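Local coordinates for ginlfy protein (Ginkgo biloba, PDB 4UDE) that is probably a DNA-binding transcription factor of the FLO/LFY family, seen here as its SAM oligomerization domain, at residues 38-50 and 66-80. Sequence-based numbering, arbitrary orientation.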
loop_
_atom_site.group_PDB
_atom_site.type_symbol
_atom_site.label_atom_id
_atom_site.label_comp_id
_atom_site.label_asym_id
_atom_site.label_seq_id
_atom_site.Cartn_x
_atom_site.Cartn_y
_atom_site.Cartn_z
ATOM N N LEU A 38 -3.681 -1.174 -6.186
ATOM C CA LEU A 38 -2.646 -0.161 -5.930
ATOM C C LEU A 38 -1.735 0.108 -7.135
ATOM O O LEU A 38 -1.514 1.273 -7.458
ATOM C CB LEU A 38 -1.823 -0.505 -4.673
ATOM C CG LEU A 38 -2.604 -0.546 -3.348
ATOM C CD1 LEU A 38 -1.856 -1.384 -2.302
ATOM C CD2 LEU A 38 -2.912 0.881 -2.812
ATOM N N VAL A 39 -1.288 -0.941 -7.850
ATOM C CA VAL A 39 -0.413 -0.757 -9.033
ATOM C C VAL A 39 -1.116 -0.118 -10.253
ATOM O O VAL A 39 -0.451 0.343 -11.189
ATOM C CB VAL A 39 0.486 -1.968 -9.401
ATOM C CG1 VAL A 39 1.228 -2.493 -8.167
ATOM C CG2 VAL A 39 -0.301 -3.084 -10.089
ATOM N N ASN A 40 -2.449 -0.067 -10.221
ATOM C CA ASN A 40 -3.204 0.531 -11.306
ATOM C C ASN A 40 -3.770 1.890 -10.940
ATOM O O ASN A 40 -4.507 2.480 -11.738
ATOM C CB ASN A 40 -4.283 -0.442 -11.783
ATOM C CG ASN A 40 -3.737 -1.446 -12.745
ATOM O OD1 ASN A 40 -3.499 -1.138 -13.908
ATOM N ND2 ASN A 40 -3.388 -2.605 -12.242
ATOM N N MET A 41 -3.430 2.395 -9.724
ATOM C CA MET A 41 -3.892 3.701 -9.255
ATOM C C MET A 41 -2.897 4.774 -9.658
ATOM O O MET A 41 -1.721 4.487 -9.796
ATOM C CB MET A 41 -4.063 3.697 -7.719
ATOM C CG MET A 41 -5.364 3.065 -7.277
ATOM S SD MET A 41 -5.428 2.657 -5.502
ATOM C CE MET A 41 -5.274 4.276 -4.768
ATOM N N THR A 42 -3.350 6.014 -9.812
ATOM C CA THR A 42 -2.423 7.089 -10.160
ATOM C C THR A 42 -1.723 7.585 -8.883
ATOM O O THR A 42 -2.174 7.283 -7.769
ATOM C CB THR A 42 -3.163 8.249 -10.856
ATOM O OG1 THR A 42 -4.093 8.809 -9.941
ATOM C CG2 THR A 42 -3.865 7.834 -12.171
ATOM N N GLU A 43 -0.653 8.380 -9.049
ATOM C CA GLU A 43 0.066 9.023 -7.932
ATOM C C GLU A 43 -0.882 9.880 -7.098
ATOM O O GLU A 43 -0.788 9.876 -5.866
ATOM C CB GLU A 43 1.189 9.919 -8.471
ATOM C CG GLU A 43 2.325 9.114 -9.080
ATOM C CD GLU A 43 3.513 8.908 -8.169
ATOM O OE1 GLU A 43 3.705 9.734 -7.247
ATOM O OE2 GLU A 43 4.300 7.971 -8.432
ATOM N N GLN A 44 -1.810 10.599 -7.776
ATOM C CA GLN A 44 -2.816 11.444 -7.113
ATOM C C GLN A 44 -3.805 10.597 -6.290
ATOM O O GLN A 44 -4.156 10.998 -5.185
ATOM C CB GLN A 44 -3.554 12.348 -8.125
ATOM C CG GLN A 44 -4.542 13.369 -7.491
ATOM C CD GLN A 44 -3.908 14.249 -6.424
ATOM O OE1 GLN A 44 -2.903 14.937 -6.660
ATOM N NE2 GLN A 44 -4.472 14.226 -5.212
ATOM N N GLU A 45 -4.223 9.421 -6.809
ATOM C CA GLU A 45 -5.151 8.517 -6.103
ATOM C C GLU A 45 -4.478 7.922 -4.872
ATOM O O GLU A 45 -5.111 7.791 -3.829
ATOM C CB GLU A 45 -5.703 7.432 -7.045
ATOM C CG GLU A 45 -6.617 8.014 -8.122
ATOM C CD GLU A 45 -7.000 7.071 -9.250
ATOM O OE1 GLU A 45 -6.313 6.045 -9.430
ATOM O OE2 GLU A 45 -7.982 7.360 -9.966
ATOM N N LEU A 46 -3.177 7.624 -4.977
ATOM C CA LEU A 46 -2.393 7.136 -3.836
ATOM C C LEU A 46 -2.275 8.245 -2.768
ATOM O O LEU A 46 -2.433 7.942 -1.583
ATOM C CB LEU A 46 -1.029 6.613 -4.273
ATOM C CG LEU A 46 -1.075 5.386 -5.201
ATOM C CD1 LEU A 46 0.214 5.250 -6.016
ATOM C CD2 LEU A 46 -1.400 4.084 -4.423
ATOM N N ASP A 47 -2.114 9.542 -3.189
ATOM C CA ASP A 47 -2.086 10.681 -2.251
ATOM C C ASP A 47 -3.407 10.797 -1.487
ATOM O O ASP A 47 -3.402 11.025 -0.279
ATOM C CB ASP A 47 -1.779 12.010 -2.971
ATOM C CG ASP A 47 -0.358 12.119 -3.496
ATOM O OD1 ASP A 47 0.554 11.551 -2.858
ATOM O OD2 ASP A 47 -0.157 12.794 -4.537
ATOM N N ASP A 48 -4.540 10.640 -2.213
ATOM C CA ASP A 48 -5.891 10.688 -1.669
ATOM C C ASP A 48 -6.122 9.591 -0.620
ATOM O O ASP A 48 -6.741 9.852 0.417
ATOM C CB ASP A 48 -6.926 10.576 -2.807
ATOM C CG ASP A 48 -6.935 11.698 -3.853
ATOM O OD1 ASP A 48 -6.387 12.793 -3.573
ATOM O OD2 ASP A 48 -7.463 11.472 -4.953
ATOM N N VAL A 49 -5.659 8.359 -0.900
ATOM C CA VAL A 49 -5.805 7.249 0.041
ATOM C C VAL A 49 -4.935 7.497 1.294
ATOM O O VAL A 49 -5.361 7.206 2.400
ATOM C CB VAL A 49 -5.521 5.891 -0.656
ATOM C CG1 VAL A 49 -5.402 4.749 0.348
ATOM C CG2 VAL A 49 -6.617 5.590 -1.665
ATOM N N ILE A 50 -3.742 8.046 1.115
ATOM C CA ILE A 50 -2.856 8.367 2.232
ATOM C C ILE A 50 -3.534 9.395 3.174
ATOM O O ILE A 50 -3.576 9.184 4.392
ATOM C CB ILE A 50 -1.437 8.753 1.738
ATOM C CG1 ILE A 50 -0.694 7.478 1.267
ATOM C CG2 ILE A 50 -0.644 9.469 2.837
ATOM C CD1 ILE A 50 0.483 7.717 0.275
ATOM N N LYS A 66 4.573 7.455 4.783
ATOM C CA LYS A 66 3.809 8.099 3.694
ATOM C C LYS A 66 4.616 8.027 2.388
ATOM O O LYS A 66 4.069 7.663 1.346
ATOM C CB LYS A 66 3.468 9.577 4.018
ATOM C CG LYS A 66 2.409 9.745 5.115
ATOM C CD LYS A 66 2.043 11.202 5.360
ATOM C CE LYS A 66 1.061 11.326 6.499
ATOM N NZ LYS A 66 0.744 12.743 6.818
ATOM N N TYR A 67 5.922 8.349 2.463
ATOM C CA TYR A 67 6.836 8.247 1.325
ATOM C C TYR A 67 7.052 6.776 0.901
ATOM O O TYR A 67 7.141 6.504 -0.295
ATOM C CB TYR A 67 8.180 8.948 1.629
ATOM C CG TYR A 67 8.074 10.451 1.534
ATOM C CD1 TYR A 67 8.008 11.089 0.295
ATOM C CD2 TYR A 67 7.983 11.235 2.679
ATOM C CE1 TYR A 67 7.861 12.473 0.201
ATOM C CE2 TYR A 67 7.850 12.621 2.598
ATOM C CZ TYR A 67 7.807 13.238 1.356
ATOM O OH TYR A 67 7.688 14.605 1.270
ATOM N N GLY A 68 7.085 5.866 1.877
ATOM C CA GLY A 68 7.235 4.416 1.686
ATOM C C GLY A 68 6.128 3.745 0.892
ATOM O O GLY A 68 6.404 2.879 0.055
ATOM N N ILE A 69 4.860 4.121 1.137
ATOM C CA ILE A 69 3.712 3.549 0.392
ATOM C C ILE A 69 3.856 3.886 -1.071
ATOM O O ILE A 69 3.739 3.002 -1.920
ATOM C CB ILE A 69 2.321 3.999 0.982
ATOM C CG1 ILE A 69 2.080 3.410 2.398
ATOM C CG2 ILE A 69 1.125 3.696 0.007
ATOM C CD1 ILE A 69 1.054 4.155 3.244
ATOM N N LYS A 70 4.173 5.155 -1.370
ATOM C CA LYS A 70 4.344 5.633 -2.753
ATOM C C LYS A 70 5.552 4.999 -3.440
ATOM O O LYS A 70 5.450 4.625 -4.601
ATOM C CB LYS A 70 4.479 7.162 -2.790
ATOM C CG LYS A 70 3.304 7.941 -2.193
ATOM C CD LYS A 70 2.172 8.210 -3.203
ATOM C CE LYS A 70 2.556 9.117 -4.358
ATOM N NZ LYS A 70 3.100 10.436 -3.910
ATOM N N SER A 71 6.690 4.895 -2.740
ATOM C CA SER A 71 7.924 4.303 -3.281
ATOM C C SER A 71 7.750 2.823 -3.589
ATOM O O SER A 71 8.256 2.354 -4.615
ATOM C CB SER A 71 9.080 4.497 -2.301
ATOM O OG SER A 71 9.584 5.820 -2.385
ATOM N N ALA A 72 7.020 2.089 -2.705
ATOM C CA ALA A 72 6.763 0.660 -2.880
ATOM C C ALA A 72 5.915 0.425 -4.128
ATOM O O ALA A 72 6.243 -0.461 -4.907
ATOM C CB ALA A 72 6.072 0.085 -1.645
ATOM N N VAL A 73 4.889 1.277 -4.365
ATOM C CA VAL A 73 4.024 1.180 -5.560
ATOM C C VAL A 73 4.818 1.574 -6.834
ATOM O O VAL A 73 4.754 0.852 -7.824
ATOM C CB VAL A 73 2.681 1.945 -5.389
ATOM C CG1 VAL A 73 1.835 1.900 -6.673
ATOM C CG2 VAL A 73 1.883 1.376 -4.219
ATOM N N ARG A 74 5.626 2.664 -6.777
ATOM C CA ARG A 74 6.473 3.071 -7.923
ATOM C C ARG A 74 7.401 1.962 -8.349
ATOM O O ARG A 74 7.546 1.723 -9.545
ATOM C CB ARG A 74 7.343 4.285 -7.588
ATOM C CG ARG A 74 6.596 5.574 -7.576
ATOM C CD ARG A 74 7.494 6.664 -7.049
ATOM N NE ARG A 74 6.748 7.905 -6.917
ATOM C CZ ARG A 74 7.188 8.967 -6.259
ATOM N NH1 ARG A 74 8.367 8.939 -5.647
ATOM N NH2 ARG A 74 6.452 10.064 -6.197
ATOM N N ALA A 75 8.077 1.324 -7.371
ATOM C CA ALA A 75 9.034 0.241 -7.625
ATOM C C ALA A 75 8.343 -0.939 -8.237
ATOM O O ALA A 75 8.890 -1.542 -9.166
ATOM C CB ALA A 75 9.719 -0.178 -6.331
ATOM N N GLU A 76 7.137 -1.282 -7.730
ATOM C CA GLU A 76 6.374 -2.407 -8.263
ATOM C C GLU A 76 5.904 -2.134 -9.693
ATOM O O GLU A 76 5.988 -3.028 -10.518
ATOM C CB GLU A 76 5.245 -2.830 -7.314
ATOM C CG GLU A 76 4.444 -4.067 -7.756
ATOM C CD GLU A 76 5.154 -5.394 -7.987
ATOM O OE1 GLU A 76 6.331 -5.550 -7.589
ATOM O OE2 GLU A 76 4.516 -6.293 -8.573
ATOM N N LYS A 77 5.468 -0.893 -9.987
ATOM C CA LYS A 77 5.039 -0.439 -11.319
ATOM C C LYS A 77 6.214 -0.548 -12.295
ATOM O O LYS A 77 6.049 -1.085 -13.385
ATOM C CB LYS A 77 4.544 1.019 -11.277
ATOM C CG LYS A 77 3.099 1.201 -10.824
ATOM C CD LYS A 77 2.717 2.709 -10.774
ATOM C CE LYS A 77 1.287 2.943 -10.315
ATOM N NZ LYS A 77 0.870 4.379 -10.364
ATOM N N ARG A 78 7.416 -0.112 -11.862
ATOM C CA ARG A 78 8.634 -0.191 -12.670
ATOM C C ARG A 78 9.061 -1.656 -12.887
ATOM O O ARG A 78 9.444 -2.015 -14.003
ATOM C CB ARG A 78 9.746 0.655 -12.035
ATOM C CG ARG A 78 11.027 0.744 -12.860
ATOM C CD ARG A 78 12.082 1.622 -12.217
ATOM N NE ARG A 78 12.547 1.076 -10.939
ATOM C CZ ARG A 78 12.215 1.567 -9.747
ATOM N NH1 ARG A 78 11.415 2.625 -9.656
ATOM N NH2 ARG A 78 12.679 1.004 -8.637
ATOM N N ARG A 79 8.954 -2.509 -11.847
ATOM C CA ARG A 79 9.276 -3.936 -11.964
ATOM C C ARG A 79 8.332 -4.608 -12.981
ATOM O O ARG A 79 8.812 -5.350 -13.842
ATOM C CB ARG A 79 9.197 -4.633 -10.597
ATOM C CG ARG A 79 9.795 -6.033 -10.569
ATOM C CD ARG A 79 9.435 -6.798 -9.298
ATOM N NE ARG A 79 7.998 -7.120 -9.219
ATOM C CZ ARG A 79 7.402 -8.128 -9.849
ATOM N NH1 ARG A 79 8.101 -8.937 -10.634
ATOM N NH2 ARG A 79 6.100 -8.326 -9.712
ATOM N N LEU A 80 7.016 -4.307 -12.926
ATOM C CA LEU A 80 6.051 -4.899 -13.866
ATOM C C LEU A 80 6.230 -4.453 -15.330
ATOM O O LEU A 80 6.109 -5.283 -16.237
ATOM C CB LEU A 80 4.595 -4.733 -13.399
ATOM C CG LEU A 80 4.226 -5.476 -12.116
ATOM C CD1 LEU A 80 3.111 -4.742 -11.348
ATOM C CD2 LEU A 80 3.880 -6.933 -12.392
HETATM O O HOH W 1 3.356 12.369 -6.283
#
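A salt-bridge network of E43, D47, K70 and R74 joins helix 43-55 to the long helix 63-83. R74 grips E43 side-on: NE donates to the syn lone pair of OE2 at 2.9 Å, and NH2 reaches OE1 at 3.0 Å. Carboxylate and guanidinium planes lie only 20° apart, and both bonds run nearly straight, which identifies a side-on bidentate pair. K70 sits as a knob among E43, L46, D47 and I50. Its chain bends at chi2, chi3 and chi4, curling K70 NZ round to the syn side of D47 OD1, somewhat out of the carboxylate plane, at 3.0 Å; OE1 of E43 is a longer salt-bridge partner, and a water links the same OE1 to K70 NZ. An alanine in place of E43 removes both carboxylate oxygens, so R74 would probably be set free to swing and K70 left chiefly to D47.

The segments 43-50 and 66-80 run closer to antiparallel than parallel, at 147°, as the long last modelled helix of this five-helix SAM domain packs against helix 43-55, the axes of the two segments 10.6 Å apart at their closest. Next to the charges lies an apolar layer: L46 CD1 meets V73 CG1 tip to tip at 3.8 Å, and I50 CD1 rests against K70 CG and I69 CG2. L38, which also touches L11 and L14 of helix 2-15, brings CB to V73 CG2, tying this layer to the first helix.

Farther along helix 63-83, K77 stretches out fully beyond CG, carrying NZ past the V39 carbonyl to M41 O at 2.7 Å, with a C=O...N angle of 167°. This bond ties helix 63-83 to the loop that leads into the capping box of T42 and E45. Beside it, V39 sets CG1 on E76 CG at 3.6 Å and CG2 against L80 CD1.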